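Local coordinates for Arf-GAP with coiled-coil, ANK repeat and PH domain-containing protein 2 (Homo sapiens, PDB 6IF3), which acts as a GTPase-activating protein for the small GTPase ARF6 and, through the ankyrin repeats to which this fragment belongs, interacts with RAB35, at residues 35-40 against 67-72; 42-47 against 75-80; 51-56 against 88-93. One frame throughout, in Å; residues are numbered along the deposited sequence.

Contact 1: 35-40 against 67-72; sequences DVNWAN and NGANVN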
# COMPACT_ATOMS: atom_id res chain seq x y z
N ASP A 35 25.02 14.95 -21.99
CA ASP A 35 24.51 13.63 -21.70
C ASP A 35 23.45 13.75 -20.62
O ASP A 35 23.74 14.19 -19.50
CB ASP A 35 25.64 12.73 -21.25
CG ASP A 35 25.23 11.27 -21.12
OD1 ASP A 35 24.02 10.95 -21.19
OD2 ASP A 35 26.17 10.45 -20.97
N VAL A 36 22.25 13.33 -20.95
CA VAL A 36 21.16 13.41 -20.00
C VAL A 36 21.47 12.56 -18.73
O VAL A 36 20.89 12.81 -17.67
CB VAL A 36 19.85 12.97 -20.67
CG1 VAL A 36 19.88 11.46 -21.04
CG2 VAL A 36 18.63 13.35 -19.84
N ASN A 37 22.40 11.61 -18.86
CA ASN A 37 22.81 10.74 -17.76
C ASN A 37 24.20 11.07 -17.23
O ASN A 37 24.84 10.24 -16.56
CB ASN A 37 22.73 9.27 -18.21
CG ASN A 37 21.31 8.81 -18.43
OD1 ASN A 37 20.44 9.01 -17.57
ND2 ASN A 37 21.06 8.20 -19.59
N TRP A 38 24.65 12.29 -17.51
CA TRP A 38 25.95 12.77 -17.05
C TRP A 38 26.09 12.59 -15.54
O TRP A 38 25.15 12.87 -14.79
CB TRP A 38 26.11 14.22 -17.43
CG TRP A 38 27.48 14.80 -17.09
CD1 TRP A 38 28.64 14.59 -17.79
CD2 TRP A 38 27.81 15.70 -16.02
NE1 TRP A 38 29.67 15.30 -17.21
CE2 TRP A 38 29.19 15.99 -16.14
CE3 TRP A 38 27.08 16.30 -14.99
CZ2 TRP A 38 29.85 16.84 -15.24
CZ3 TRP A 38 27.75 17.15 -14.11
CH2 TRP A 38 29.11 17.42 -14.25
N ALA A 39 27.23 12.08 -15.11
CA ALA A 39 27.54 11.92 -13.68
C ALA A 39 28.60 12.92 -13.26
O ALA A 39 29.67 13.02 -13.90
CB ALA A 39 27.98 10.50 -13.39
N ASN A 40 28.33 13.65 -12.18
CA ASN A 40 29.27 14.66 -11.69
C ASN A 40 30.27 14.00 -10.76
O ASN A 40 29.95 13.70 -9.61
CB ASN A 40 28.50 15.76 -10.96
CG ASN A 40 29.39 16.96 -10.61
OD1 ASN A 40 30.61 16.84 -10.46
ND2 ASN A 40 28.77 18.12 -10.48
N ASN A 67 13.54 12.90 -22.30
CA ASN A 67 14.72 13.09 -23.14
C ASN A 67 15.79 12.01 -22.87
O ASN A 67 16.96 12.19 -23.20
CB ASN A 67 15.28 14.50 -22.94
CG ASN A 67 14.44 15.54 -23.63
OD1 ASN A 67 14.63 15.79 -24.80
ND2 ASN A 67 13.48 16.13 -22.92
N GLY A 68 15.36 10.90 -22.31
CA GLY A 68 16.14 9.67 -22.25
C GLY A 68 16.86 9.37 -20.95
O GLY A 68 17.73 8.48 -20.91
N ALA A 69 16.53 10.08 -19.88
CA ALA A 69 17.17 9.81 -18.60
C ALA A 69 16.87 8.40 -18.14
O ALA A 69 15.74 7.92 -18.27
CB ALA A 69 16.71 10.79 -17.52
N ASN A 70 17.89 7.76 -17.58
CA ASN A 70 17.74 6.45 -16.94
C ASN A 70 17.14 6.66 -15.56
O ASN A 70 17.80 7.20 -14.68
CB ASN A 70 19.12 5.78 -16.85
CG ASN A 70 19.10 4.42 -16.24
OD1 ASN A 70 18.10 3.97 -15.68
ND2 ASN A 70 20.24 3.73 -16.35
N VAL A 71 15.91 6.19 -15.36
CA VAL A 71 15.17 6.40 -14.10
C VAL A 71 15.85 5.69 -12.93
O VAL A 71 15.61 6.01 -11.79
CB VAL A 71 13.71 5.96 -14.26
CG1 VAL A 71 13.59 4.44 -14.25
CG2 VAL A 71 12.81 6.62 -13.19
N ASN A 72 16.75 4.75 -13.23
CA ASN A 72 17.35 3.96 -12.15
C ASN A 72 18.80 4.35 -11.83
O ASN A 72 19.36 3.78 -10.89
CB ASN A 72 17.33 2.48 -12.50
CG ASN A 72 15.95 1.90 -12.47
OD1 ASN A 72 15.15 2.22 -11.59
ND2 ASN A 72 15.67 1.03 -13.41
O HOH W 1 19.63 9.20 -14.87
O HOH W 2 18.99 5.71 -20.29
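Asn37 and Asn70 meet across this contact, each within a G-A-D/N-V-N signature of ankyrin repeats, here following helices 23-31 and 58-66: Asn37, the closing asparagine of one such segment, reaches Asn70, at the D/N position of the next. Their side chains cross at about a right angle, with the amide planes 85° apart. CG of Asn37 lies anti to its own carbonyl carbon (chi1 -69°), and OD1 receives the backbone N of Asn70 at 2.8 Å. The bond is nearly straight and lies in the amide plane, on a lone pair, so it fixes how the amide is turned. Water 1 donates to the same OD1 and to Asn70 O, giving that oxygen a second grip, while water 2 donates to Gly68 O and accepts a weak bond from ND2 of Asn37. A short amide suits the place, since its oxygen can take the backbone N-H while its nitrogen faces a water.

Next to this polar pair, Val36 sets its branches against backbone. Its CG1 stands 3.7 Å from Gly68 C, and CG2 packs 4.0 Å from Ala69 CB, where a small methyl fits; Leu64 of helix 58-66 touches both Val36 and Ala69. Gly68, with positive phi, is the C-prime residue of the Schellman motif ending that helix, and a side chain there would also come close to Val36.

Each segment is braced by an Asx turn. Asp35 OD1 takes Asn37 N at 2.9 Å from above the carboxylate plane, and Asn70 OD1 takes Asn72 N at 2.9 Å with the donor 44° out of the carbonyl plane.

Contact 2: 42-47 against 75-80; sequences EENKAT and DVQGRG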
# COMPACT_ATOMS: atom_id res chain seq x y z
N GLU A 42 32.68 15.14 -9.25
CA GLU A 42 33.05 16.02 -8.14
C GLU A 42 31.96 16.08 -7.05
O GLU A 42 32.21 16.64 -5.97
CB GLU A 42 33.33 17.45 -8.65
CG GLU A 42 34.63 17.60 -9.39
CD GLU A 42 35.82 17.23 -8.53
OE1 GLU A 42 36.29 18.09 -7.76
OE2 GLU A 42 36.29 16.07 -8.63
N GLU A 43 30.79 15.51 -7.33
CA GLU A 43 29.65 15.57 -6.43
C GLU A 43 28.94 14.21 -6.41
O GLU A 43 27.78 14.08 -6.80
CB GLU A 43 28.68 16.69 -6.83
CG GLU A 43 29.35 18.08 -6.75
CD GLU A 43 28.38 19.25 -6.99
OE1 GLU A 43 28.90 20.39 -7.07
OE2 GLU A 43 27.16 19.03 -7.05
N ASN A 44 29.70 13.21 -5.96
CA ASN A 44 29.17 11.87 -5.69
C ASN A 44 28.56 11.18 -6.89
O ASN A 44 27.69 10.32 -6.74
CB ASN A 44 28.13 11.93 -4.56
CG ASN A 44 28.72 12.47 -3.27
OD1 ASN A 44 29.57 11.83 -2.67
ND2 ASN A 44 28.26 13.65 -2.85
N LYS A 45 29.02 11.53 -8.09
CA LYS A 45 28.45 10.99 -9.33
C LYS A 45 26.94 11.18 -9.42
O LYS A 45 26.21 10.43 -10.08
CB LYS A 45 28.83 9.50 -9.47
CG LYS A 45 30.34 9.37 -9.61
CD LYS A 45 30.77 8.03 -10.18
CE LYS A 45 32.26 8.03 -10.54
NZ LYS A 45 32.60 8.95 -11.67
N ALA A 46 26.45 12.26 -8.82
CA ALA A 46 25.05 12.58 -9.00
C ALA A 46 24.77 13.04 -10.44
O ALA A 46 25.68 13.46 -11.17
CB ALA A 46 24.60 13.68 -7.98
N THR A 47 23.50 12.99 -10.79
CA THR A 47 23.03 13.13 -12.15
C THR A 47 22.03 14.27 -12.29
O THR A 47 21.52 14.78 -11.30
CB THR A 47 22.29 11.87 -12.59
OG1 THR A 47 21.19 11.67 -11.67
CG2 THR A 47 23.21 10.64 -12.58
N ASP A 75 23.73 7.35 -7.85
CA ASP A 75 24.96 8.04 -7.43
C ASP A 75 25.96 7.04 -6.83
O ASP A 75 25.70 5.81 -6.80
CB ASP A 75 24.68 9.19 -6.44
CG ASP A 75 24.04 8.72 -5.14
OD1 ASP A 75 24.24 7.56 -4.74
OD2 ASP A 75 23.39 9.57 -4.47
N VAL A 76 27.12 7.53 -6.38
CA VAL A 76 28.18 6.63 -5.98
C VAL A 76 27.86 5.90 -4.67
O VAL A 76 28.51 4.90 -4.36
CB VAL A 76 29.54 7.41 -5.91
CG1 VAL A 76 29.70 8.20 -4.63
CG2 VAL A 76 30.75 6.45 -6.13
N GLN A 77 26.83 6.36 -3.95
CA GLN A 77 26.34 5.68 -2.75
C GLN A 77 25.26 4.65 -3.09
O GLN A 77 24.66 4.06 -2.19
CB GLN A 77 25.79 6.70 -1.74
CG GLN A 77 26.90 7.44 -0.97
CD GLN A 77 27.49 8.61 -1.74
OE1 GLN A 77 26.80 9.24 -2.55
NE2 GLN A 77 28.77 8.91 -1.48
N GLY A 78 25.05 4.45 -4.39
CA GLY A 78 24.08 3.48 -4.90
C GLY A 78 22.64 3.93 -4.85
O GLY A 78 21.72 3.08 -4.93
N ARG A 79 22.43 5.24 -4.73
CA ARG A 79 21.09 5.80 -4.55
C ARG A 79 20.59 6.39 -5.85
O ARG A 79 21.23 7.32 -6.37
CB ARG A 79 21.10 6.88 -3.47
CG ARG A 79 21.52 6.34 -2.10
CD ARG A 79 21.94 7.44 -1.15
NE ARG A 79 22.20 6.88 0.17
CZ ARG A 79 23.01 7.40 1.08
NH1 ARG A 79 23.68 8.52 0.80
NH2 ARG A 79 23.16 6.80 2.26
N GLY A 80 19.45 5.91 -6.36
CA GLY A 80 18.84 6.46 -7.56
C GLY A 80 17.80 7.51 -7.26
O GLY A 80 17.61 7.88 -6.12
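Asn44 meets Val76 and Asp75 through its backbone carbonyl, and these three residues bury most of the surface in the contact; Gln77 makes a smaller addition through the Asn44 side chain. The backbone N of Val76 donates to Asn44 O at 2.9 Å, tying one loop directly to the next. The same oxygen lies 3.2 Å from CB of Asp75, so the carbonyl is seated against the start of the 75-78 turn. Asn44 has phi 60°, a left-handed conformation that asparagine tolerates better than most residues.

Val76 turns CB toward the other loop. Its CG1, between the backbone N and the carbonyl carbon, rests 3.9 Å from Asn44 CA, and its CB lies 4.2 Å from CB of Lys45, whose amino end leads away. A compact branched residue suits this spot, since its CB and CG1 lie against the carbonyl of Asn44.

Gln77 bends at chi2 (82°), and its amide comes to that of Asn44 with the planes 73° apart. NE2 donates to Asn44 OD1 at 3.3 Å, with OD1 close to the glutamine's amide plane but NE2 well above the carbonyl plane of the asparagine. An alanine in place of Gln77 would probably leave Asn44 OD1 without this donor and open a gap beside Asn44 CB, which OE1 now approaches to 3.6 Å.

Asp75 holds its own turn: OD1 accepts Arg79 N at 2.9 Å and, weakly, Gln77 N, while OD2 takes a hydrogen bond from His84. A type I turn from Asp75 to Gly78, where glycine readily adopts the positive phi, followed by a helix after Gly80, is typical of the hairpin-like loops that join successive ankyrin repeats.

Contact 3: 51-56 against 88-93; sequences QAVLGG and LGHTGQ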
# COMPACT_ATOMS: atom_id res chain seq x y z
N GLN A 51 19.49 15.73 -9.49
CA GLN A 51 19.34 17.15 -9.22
C GLN A 51 17.90 17.61 -9.35
O GLN A 51 17.46 18.49 -8.60
CB GLN A 51 20.24 17.98 -10.15
CG GLN A 51 21.74 17.80 -9.76
CD GLN A 51 22.04 18.32 -8.37
OE1 GLN A 51 21.68 19.44 -8.02
NE2 GLN A 51 22.67 17.50 -7.55
N ALA A 52 17.16 17.03 -10.30
CA ALA A 52 15.74 17.40 -10.49
C ALA A 52 14.94 17.00 -9.27
O ALA A 52 14.05 17.74 -8.82
CB ALA A 52 15.18 16.74 -11.73
N VAL A 53 15.28 15.85 -8.71
CA VAL A 53 14.60 15.38 -7.49
C VAL A 53 14.88 16.35 -6.34
O VAL A 53 13.96 16.87 -5.67
CB VAL A 53 15.06 13.96 -7.12
CG1 VAL A 53 14.57 13.61 -5.68
CG2 VAL A 53 14.53 12.96 -8.16
N LEU A 54 16.16 16.65 -6.12
CA LEU A 54 16.54 17.55 -5.03
C LEU A 54 15.91 18.94 -5.17
O LEU A 54 15.60 19.60 -4.15
CB LEU A 54 18.06 17.70 -4.98
CG LEU A 54 18.89 16.44 -4.67
CD1 LEU A 54 20.38 16.74 -4.76
CD2 LEU A 54 18.56 15.87 -3.31
N GLY A 55 15.75 19.41 -6.42
CA GLY A 55 15.17 20.72 -6.69
C GLY A 55 13.67 20.78 -6.44
O GLY A 55 13.08 21.86 -6.31
N GLY A 56 13.06 19.60 -6.39
CA GLY A 56 11.65 19.46 -6.05
C GLY A 56 10.60 19.55 -7.14
O GLY A 56 9.42 19.40 -6.87
N LEU A 88 13.33 12.52 0.64
CA LEU A 88 12.90 13.92 0.77
C LEU A 88 11.37 14.08 0.93
O LEU A 88 10.89 15.18 1.21
CB LEU A 88 13.37 14.73 -0.43
CG LEU A 88 14.90 14.80 -0.51
CD1 LEU A 88 15.28 15.55 -1.75
CD2 LEU A 88 15.51 15.50 0.70
N GLY A 89 10.62 12.98 0.79
CA GLY A 89 9.16 13.02 0.98
C GLY A 89 8.45 13.57 -0.25
O GLY A 89 7.33 14.07 -0.17
N HIS A 90 9.12 13.49 -1.40
CA HIS A 90 8.54 13.98 -2.66
C HIS A 90 7.57 12.98 -3.29
O HIS A 90 7.91 12.23 -4.24
CB HIS A 90 9.66 14.31 -3.64
CG HIS A 90 10.49 15.47 -3.20
ND1 HIS A 90 11.62 15.89 -3.88
CD2 HIS A 90 10.35 16.31 -2.15
CE1 HIS A 90 12.13 16.94 -3.27
NE2 HIS A 90 11.39 17.22 -2.21
N THR A 91 6.36 12.98 -2.75
CA THR A 91 5.35 12.00 -3.12
C THR A 91 5.03 11.99 -4.62
O THR A 91 4.93 10.92 -5.24
CB THR A 91 4.06 12.25 -2.34
OG1 THR A 91 4.35 12.35 -0.93
CG2 THR A 91 3.10 11.10 -2.56
N GLY A 92 4.94 13.17 -5.22
CA GLY A 92 4.62 13.24 -6.64
C GLY A 92 5.72 12.64 -7.51
O GLY A 92 5.42 11.91 -8.47
N GLN A 93 6.97 12.92 -7.17
CA GLN A 93 8.09 12.32 -7.89
C GLN A 93 8.13 10.82 -7.70
O GLN A 93 8.45 10.09 -8.63
CB GLN A 93 9.42 12.95 -7.46
CG GLN A 93 9.56 14.41 -7.88
CD GLN A 93 10.80 15.06 -7.29
OE1 GLN A 93 11.45 14.50 -6.40
NE2 GLN A 93 11.13 16.25 -7.78
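In the helical layer of the ankyrin stack, the end of the first helix of one repeat, 48-55, meets the turn between the two helices of the next and the start of helix 91-99, where Leu88, His90 and Gln93 come against Val53, Leu54 and Gly56. The ring of His90 approaches with its edge: Val53 O lies near the ring plane, 3.0 Å from CE1 and 3.1 Å from ND1. ND1 donates to Gln93 OE1 at 2.9 Å, with OE1 close to the ring plane, which helps to set the ring's rotation; Leu88 CB sits over the centre of one face. An imidazole suits the place because it is flat enough to slip beside the helix end and carries a donor for the glutamine.

Gln93, extended beyond CG, reaches Val53 CG1 with OE1 at 3.3 Å, while NE2 makes a weak hydrogen bond to Ser57 O. Beside the histidine, Leu54 CD2 meets Leu88 CD1 at 3.6 Å, a purely apolar touch. Gly56, in positive phi, brings its CA to 3.8 Å from His90 CE1, where a CB would press on the preceding carbonyl oxygen. Such packing is typical of the helix-turn-helix layers of ankyrin domains.

The three contacts join successive layers of one ankyrin domain, all within 35-93. Their first segments, 35-40, 42-47 and 51-56, come in order before their second segments, 67-72, 75-80 and 88-93, so every pair crosses along the chain, as expected of repeats stacked side by side. Contacts 1 and 2 have centres about 12 Å apart and touch, with Asn40 N 2.8 Å from Ala46 O, a probable hydrogen bond; both lie in the loops. Contact 3 lies in the helical layer, its centre about 16 Å from that of contact 1 and 15 Å from that of contact 2. Loops and helices are thus both held in step from repeat to repeat in the domain required for RAB35 interaction.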